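Local coordinates for RNA polymerase II subunit A C-terminal domain phosphatase SSU72 (Homo sapiens, PDB 4H3K), which removes phosphate from serine residues in the C-terminal domain repeats of RNA polymerase II and takes part in RNA processing and transcription termination, at residues E141-N144 with S145-Q148; A42-I45 with L46-G50. The protein carries 1 engineered substitution. One frame throughout, in Å; residues are numbered along the deposited sequence.

Interaction 1: E141-N144 with S145-Q148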
ATOM      1  N   GLU B 141       1.053  11.629  -5.606  1.00 25.42           N
ATOM      2  CA  GLU B 141       2.194  11.654  -6.506  1.00 26.88           C
ATOM      3  C   GLU B 141       3.407  10.997  -5.854  1.00 26.85           C
ATOM      4  O   GLU B 141       4.091  10.191  -6.482  1.00 26.99           O
ATOM      5  CB  GLU B 141       2.574  13.076  -6.915  1.00 27.69           C
ATOM      6  CG  GLU B 141       3.707  13.020  -7.988  1.00 34.57           C
ATOM      7  CD  GLU B 141       3.957  14.333  -8.674  1.00 43.10           C
ATOM      8  OE1 GLU B 141       3.554  15.378  -8.114  1.00 45.80           O
ATOM      9  OE2 GLU B 141       4.559  14.312  -9.781  1.00 49.76           O
ATOM     10  N   ASP B 142       3.687  11.373  -4.606  1.00 25.88           N
ATOM     11  CA  ASP B 142       4.813  10.811  -3.885  1.00 27.33           C
ATOM     12  C   ASP B 142       4.697   9.266  -3.743  1.00 26.74           C
ATOM     13  O   ASP B 142       5.575   8.534  -4.177  1.00 26.91           O
ATOM     14  CB  ASP B 142       4.911  11.457  -2.503  1.00 27.57           C
ATOM     15  CG  ASP B 142       6.166  11.073  -1.782  1.00 33.40           C
ATOM     16  OD1 ASP B 142       7.195  10.909  -2.453  1.00 40.08           O
ATOM     17  OD2 ASP B 142       6.146  10.919  -0.554  1.00 37.62           O
ATOM     18  N   LEU B 143       3.632   8.775  -3.115  1.00 24.35           N
ATOM     19  CA  LEU B 143       3.502   7.327  -2.901  1.00 24.37           C
ATOM     20  C   LEU B 143       3.451   6.521  -4.202  1.00 24.50           C
ATOM     21  O   LEU B 143       3.976   5.404  -4.272  1.00 24.35           O
ATOM     22  CB  LEU B 143       2.240   7.031  -2.070  1.00 21.96           C
ATOM     23  CG  LEU B 143       2.231   7.669  -0.674  1.00 21.67           C
ATOM     24  CD1 LEU B 143       0.885   7.404   0.041  1.00 20.35           C
ATOM     25  CD2 LEU B 143       3.458   7.167   0.176  1.00 23.27           C
ATOM     26  N   ASN B 144       2.829   7.083  -5.238  1.00 25.27           N
ATOM     27  CA  ASN B 144       2.750   6.389  -6.526  1.00 26.94           C
ATOM     28  C   ASN B 144       4.112   6.326  -7.235  1.00 28.56           C
ATOM     29  O   ASN B 144       4.303   5.501  -8.119  1.00 29.61           O
ATOM     30  CB  ASN B 144       1.711   7.041  -7.456  1.00 27.20           C
ATOM     31  CG  ASN B 144       1.499   6.238  -8.758  1.00 29.39           C
ATOM     32  OD1 ASN B 144       0.968   5.124  -8.735  1.00 27.83           O
ATOM     33  ND2 ASN B 144       1.914   6.810  -9.891  1.00 29.64           N
ATOM     34  N   SER B 145       5.042   7.191  -6.859  1.00 29.22           N
ATOM     35  CA  SER B 145       6.400   7.165  -7.438  1.00 31.98           C
ATOM     36  C   SER B 145       7.401   6.330  -6.594  1.00 32.85           C
ATOM     37  O   SER B 145       8.533   6.137  -6.999  1.00 33.59           O
ATOM     38  CB  SER B 145       6.909   8.592  -7.616  1.00 30.95           C
ATOM     39  OG  SER B 145       7.168   9.136  -6.340  1.00 33.42           O
ATOM     40  N   ARG B 146       6.975   5.820  -5.432  1.00 32.91           N
ATOM     41  CA  ARG B 146       7.808   4.872  -4.661  1.00 34.38           C
ATOM     42  C   ARG B 146       7.590   3.442  -5.158  1.00 35.18           C
ATOM     43  O   ARG B 146       6.464   3.056  -5.437  1.00 35.66           O
ATOM     44  CB  ARG B 146       7.474   4.950  -3.160  1.00 33.86           C
ATOM     45  CG  ARG B 146       7.669   6.343  -2.548  1.00 35.18           C
ATOM     46  CD  ARG B 146       7.337   6.361  -1.055  1.00 38.13           C
ATOM     47  NE  ARG B 146       7.290   7.725  -0.525  1.00 40.24           N
ATOM     48  CZ  ARG B 146       7.233   8.039   0.767  1.00 40.89           C
ATOM     49  NH1 ARG B 146       7.213   7.088   1.690  1.00 41.52           N
ATOM     50  NH2 ARG B 146       7.165   9.310   1.145  1.00 40.01           N
ATOM     51  N   GLU B 147       8.641   2.636  -5.228  1.00 36.49           N
ATOM     52  CA  GLU B 147       8.492   1.243  -5.670  1.00 37.16           C
ATOM     53  C   GLU B 147       7.661   0.453  -4.661  1.00 35.82           C
ATOM     54  O   GLU B 147       7.893   0.559  -3.480  1.00 35.18           O
ATOM     55  CB  GLU B 147       9.860   0.557  -5.813  1.00 39.64           C
ATOM     56  CG  GLU B 147      10.665   0.949  -7.029  1.00 43.55           C
ATOM     57  CD  GLU B 147      11.882   0.039  -7.254  1.00 49.09           C
ATOM     58  OE1 GLU B 147      11.948  -1.097  -6.675  1.00 49.42           O
ATOM     59  OE2 GLU B 147      12.761   0.471  -8.035  1.00 51.63           O
ATOM     60  N   GLN B 148       6.692  -0.330  -5.131  1.00 35.07           N
ATOM     61  CA  GLN B 148       5.927  -1.187  -4.227  1.00 34.75           C
ATOM     62  C   GLN B 148       6.791  -2.409  -3.894  1.00 35.90           C
ATOM     63  O   GLN B 148       7.489  -2.951  -4.751  1.00 35.85           O
ATOM     64  CB  GLN B 148       4.555  -1.572  -4.827  1.00 34.08           C
ATOM     65  CG  GLN B 148       4.591  -2.141  -6.260  1.00 37.12           C
ATOM     66  CD  GLN B 148       3.197  -2.554  -6.776  1.00 36.38           C
ATOM     67  OE1 GLN B 148       2.179  -1.926  -6.452  1.00 31.34           O
ATOM     68  NE2 GLN B 148       3.162  -3.616  -7.568  1.00 34.12           N
TER
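Near the C-terminus of helix 133-145, Ser-145 N bonds to Asp-142 O at 3.0 Å and Arg-146 N bonds to Leu-143 O at 3.2 Å, both i to i+3. A weak i to i+4 bond from Ser-145 N to Glu-141 O remains. Asp-142 O is gripped twice by one residue. Besides the amide it accepts the hydroxyl, with Ser-145 OG 2.8 Å from Asp-142 O. Both donors reach it from the same face of the carbonyl plane. The torsion of Ser-145, chi1 70°, sets OG between the backbone N and the carbonyl carbon, turned back over the helix end.

The side chain of Asp-142 makes a salt bridge one turn on, with Asp-142 OD2 2.6 Å from Arg-146 NH2. NH2 comes in on the syn side of OD2, somewhat out of the carboxylate plane. One N-H makes the bridge, and the carboxylate and guanidinium planes stand 75° apart rather than lying flat together. The extended chain of Arg-146 carries its guanidinium back along the helix. There Leu-143 CD2 lies over the centre of one guanidinium face, 3.9 Å from Arg-146 CZ. Methyl and carboxylate thus steady the group from two directions. Weak bonds from Arg-146 to the carbonyls of Phe-118 and Cys-121 tie it to a neighbouring loop. Beyond it, Glu-147 and Gln-148 bond to the chain of another protein. The arrangement is a helix C-terminus with i to i+3 backbone bonds, flanked by an i to i+4 Asp-Arg salt bridge.

Interaction 2: A42-I45 with L46-G50; sequences AHNI and LSKRG
A Schellman motif closes helix 38-48, with Gly-50 at positive phi as its C-prime residue. Gly-50 N bonds to Ser-47 O, and Phe-51 N reaches back to Leu-46 O. The turn before it is regular alpha helix. Leu-46 N meets Ala-42 O at 2.9 Å in a nearly straight bond, and Ser-47 N meets His-43 O at 2.8 Å. Lys-48 N bonds to Asn-44 O and, less straight, Arg-49 N to Ile-45 O.

The side chains pair one turn apart. Asn-44 has CG anti to its backbone N (chi1 -170°), which brings the amide up to the Lys-48 methylenes. The two cross at a slant, with Asn-44 OD1 3.7 Å from Lys-48 CD. Replacing Asn-44 with glycine would probably leave the Lys-48 methylenes without this neighbour and freer to turn. Ile-45 and Arg-49 run side by side, Ile-45 CG2 lying 3.9 Å from Arg-49 CD, and both also touch Phe-173 of helix 165-184. The CB of Ser-47 sits at the ring edge of His-43, 4.1 Å from His-43 CD2. The ring's ND1 bonds to Ser-55 OG on strand 52-57.

Ala-42 and Leu-46 face inward and pack on Val-30 of strand 27-32. This is the end of the connecting helix in a beta-alpha-beta crossover, where the glycine turn leads into strand 52-57.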
ATOM      1  N   ALA B  42      -4.980  18.536  14.291  1.00 25.82           N
ATOM      2  CA  ALA B  42      -5.498  17.171  14.193  1.00 25.66           C
ATOM      3  C   ALA B  42      -4.583  16.206  14.946  1.00 25.70           C
ATOM      4  O   ALA B  42      -5.069  15.335  15.615  1.00 25.34           O
ATOM      5  CB  ALA B  42      -5.641  16.748  12.714  1.00 24.93           C
ATOM      6  N   HIS B  43      -3.262  16.384  14.824  1.00 25.67           N
ATOM      7  CA  HIS B  43      -2.278  15.560  15.536  1.00 26.93           C
ATOM      8  C   HIS B  43      -2.605  15.652  17.020  1.00 28.21           C
ATOM      9  O   HIS B  43      -2.738  14.626  17.692  1.00 28.85           O
ATOM     10  CB  HIS B  43      -0.865  16.099  15.264  1.00 26.59           C
ATOM     11  CG  HIS B  43       0.253  15.225  15.751  1.00 29.22           C
ATOM     12  ND1 HIS B  43       1.464  15.141  15.086  1.00 28.08           N
ATOM     13  CD2 HIS B  43       0.372  14.436  16.846  1.00 28.91           C
ATOM     14  CE1 HIS B  43       2.268  14.325  15.740  1.00 29.44           C
ATOM     15  NE2 HIS B  43       1.629  13.878  16.809  1.00 31.64           N
ATOM     16  N   ASN B  44      -2.779  16.878  17.507  1.00 28.46           N
ATOM     17  CA  ASN B  44      -3.063  17.111  18.922  1.00 30.64           C
ATOM     18  C   ASN B  44      -4.352  16.400  19.388  1.00 30.46           C
ATOM     19  O   ASN B  44      -4.315  15.646  20.378  1.00 30.91           O
ATOM     20  CB  ASN B  44      -3.074  18.623  19.236  1.00 30.91           C
ATOM     21  CG  ASN B  44      -3.116  18.929  20.755  1.00 36.45           C
ATOM     22  OD1 ASN B  44      -4.109  19.469  21.254  1.00 40.10           O
ATOM     23  ND2 ASN B  44      -2.060  18.564  21.479  1.00 37.28           N
ATOM     24  N   ILE B  45      -5.472  16.612  18.692  1.00 29.92           N
ATOM     25  CA  ILE B  45      -6.745  15.983  19.097  1.00 29.89           C
ATOM     26  C   ILE B  45      -6.629  14.440  19.013  1.00 29.92           C
ATOM     27  O   ILE B  45      -6.977  13.719  19.965  1.00 29.74           O
ATOM     28  CB  ILE B  45      -7.964  16.477  18.231  1.00 29.79           C
ATOM     29  CG1 ILE B  45      -8.169  18.014  18.341  1.00 33.50           C
ATOM     30  CG2 ILE B  45      -9.278  15.753  18.637  1.00 30.86           C
ATOM     31  CD1 ILE B  45      -7.832  18.619  19.653  1.00 35.62           C
ATOM     32  N   LEU B  46      -6.113  13.933  17.889  1.00 28.02           N
ATOM     33  CA  LEU B  46      -6.026  12.468  17.704  1.00 28.32           C
ATOM     34  C   LEU B  46      -5.142  11.862  18.778  1.00 29.24           C
ATOM     35  O   LEU B  46      -5.512  10.862  19.390  1.00 28.75           O
ATOM     36  CB  LEU B  46      -5.545  12.095  16.302  1.00 26.48           C
ATOM     37  CG  LEU B  46      -6.596  12.348  15.193  1.00 26.21           C
ATOM     38  CD1 LEU B  46      -5.974  12.257  13.839  1.00 25.87           C
ATOM     39  CD2 LEU B  46      -7.762  11.352  15.239  1.00 23.38           C
ATOM     40  N   SER B  47      -3.991  12.497  19.017  1.00 30.27           N
ATOM     41  CA  SER B  47      -3.032  11.978  19.986  1.00 32.77           C
ATOM     42  C   SER B  47      -3.682  11.908  21.373  1.00 33.60           C
ATOM     43  O   SER B  47      -3.563  10.907  22.058  1.00 33.68           O
ATOM     44  CB  SER B  47      -1.779  12.841  20.002  1.00 32.51           C
ATOM     45  OG  SER B  47      -0.960  12.462  21.072  1.00 37.80           O
ATOM     46  N   LYS B  48      -4.399  12.966  21.750  1.00 34.33           N
ATOM     47  CA  LYS B  48      -5.079  13.051  23.050  1.00 36.33           C
ATOM     48  C   LYS B  48      -6.189  12.025  23.191  1.00 36.64           C
ATOM     49  O   LYS B  48      -6.474  11.547  24.295  1.00 38.18           O
ATOM     50  CB  LYS B  48      -5.637  14.460  23.265  1.00 37.09           C
ATOM     51  CG  LYS B  48      -4.649  15.401  23.916  1.00 41.16           C
ATOM     52  CD  LYS B  48      -5.077  16.874  23.756  1.00 47.52           C
ATOM     53  CE  LYS B  48      -4.408  17.792  24.780  1.00 51.54           C
ATOM     54  NZ  LYS B  48      -3.049  17.292  25.129  1.00 54.99           N
ATOM     55  N   ARG B  49      -6.803  11.662  22.072  1.00 35.14           N
ATOM     56  CA  ARG B  49      -7.857  10.668  22.093  1.00 35.78           C
ATOM     57  C   ARG B  49      -7.390   9.248  21.823  1.00 34.98           C
ATOM     58  O   ARG B  49      -8.185   8.369  21.512  1.00 35.50           O
ATOM     59  CB  ARG B  49      -9.067  11.122  21.265  1.00 34.95           C
ATOM     60  CG  ARG B  49      -9.974  12.029  22.137  1.00 38.35           C
ATOM     61  CD  ARG B  49     -10.435  13.265  21.397  1.00 38.09           C
ATOM     62  NE  ARG B  49     -10.915  14.330  22.292  1.00 38.29           N
ATOM     63  CZ  ARG B  49     -12.014  15.033  22.039  1.00 39.02           C
ATOM     64  NH1 ARG B  49     -12.749  14.727  20.962  1.00 35.66           N
ATOM     65  NH2 ARG B  49     -12.404  15.991  22.867  1.00 37.86           N
ATOM     66  N   GLY B  50      -6.090   9.026  21.992  1.00 35.02           N
ATOM     67  CA  GLY B  50      -5.541   7.672  22.052  1.00 34.58           C
ATOM     68  C   GLY B  50      -5.185   7.023  20.717  1.00 33.68           C
ATOM     69  O   GLY B  50      -4.953   5.817  20.683  1.00 34.38           O
TER

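In the fold
Interaction 2 comes first along the chain, at the end of helix 38-48; interaction 1 follows much later, at the end of helix 133-145. Their centres lie 28 Å apart and their nearest atoms about 16 Å apart, so they do not touch. Both are helix C-termini that lead toward parallel strands of the same mixed five-stranded sheet. Residues 42-50 precede its outermost strand 52-57. Residues 141-148 precede strand 153-159, which lies next to the other outermost strand, 207-213. Interaction 2 is partly buried against the sheet and helix 165-184. Interaction 1 lies at the surface, where its loop also meets the chain of another protein.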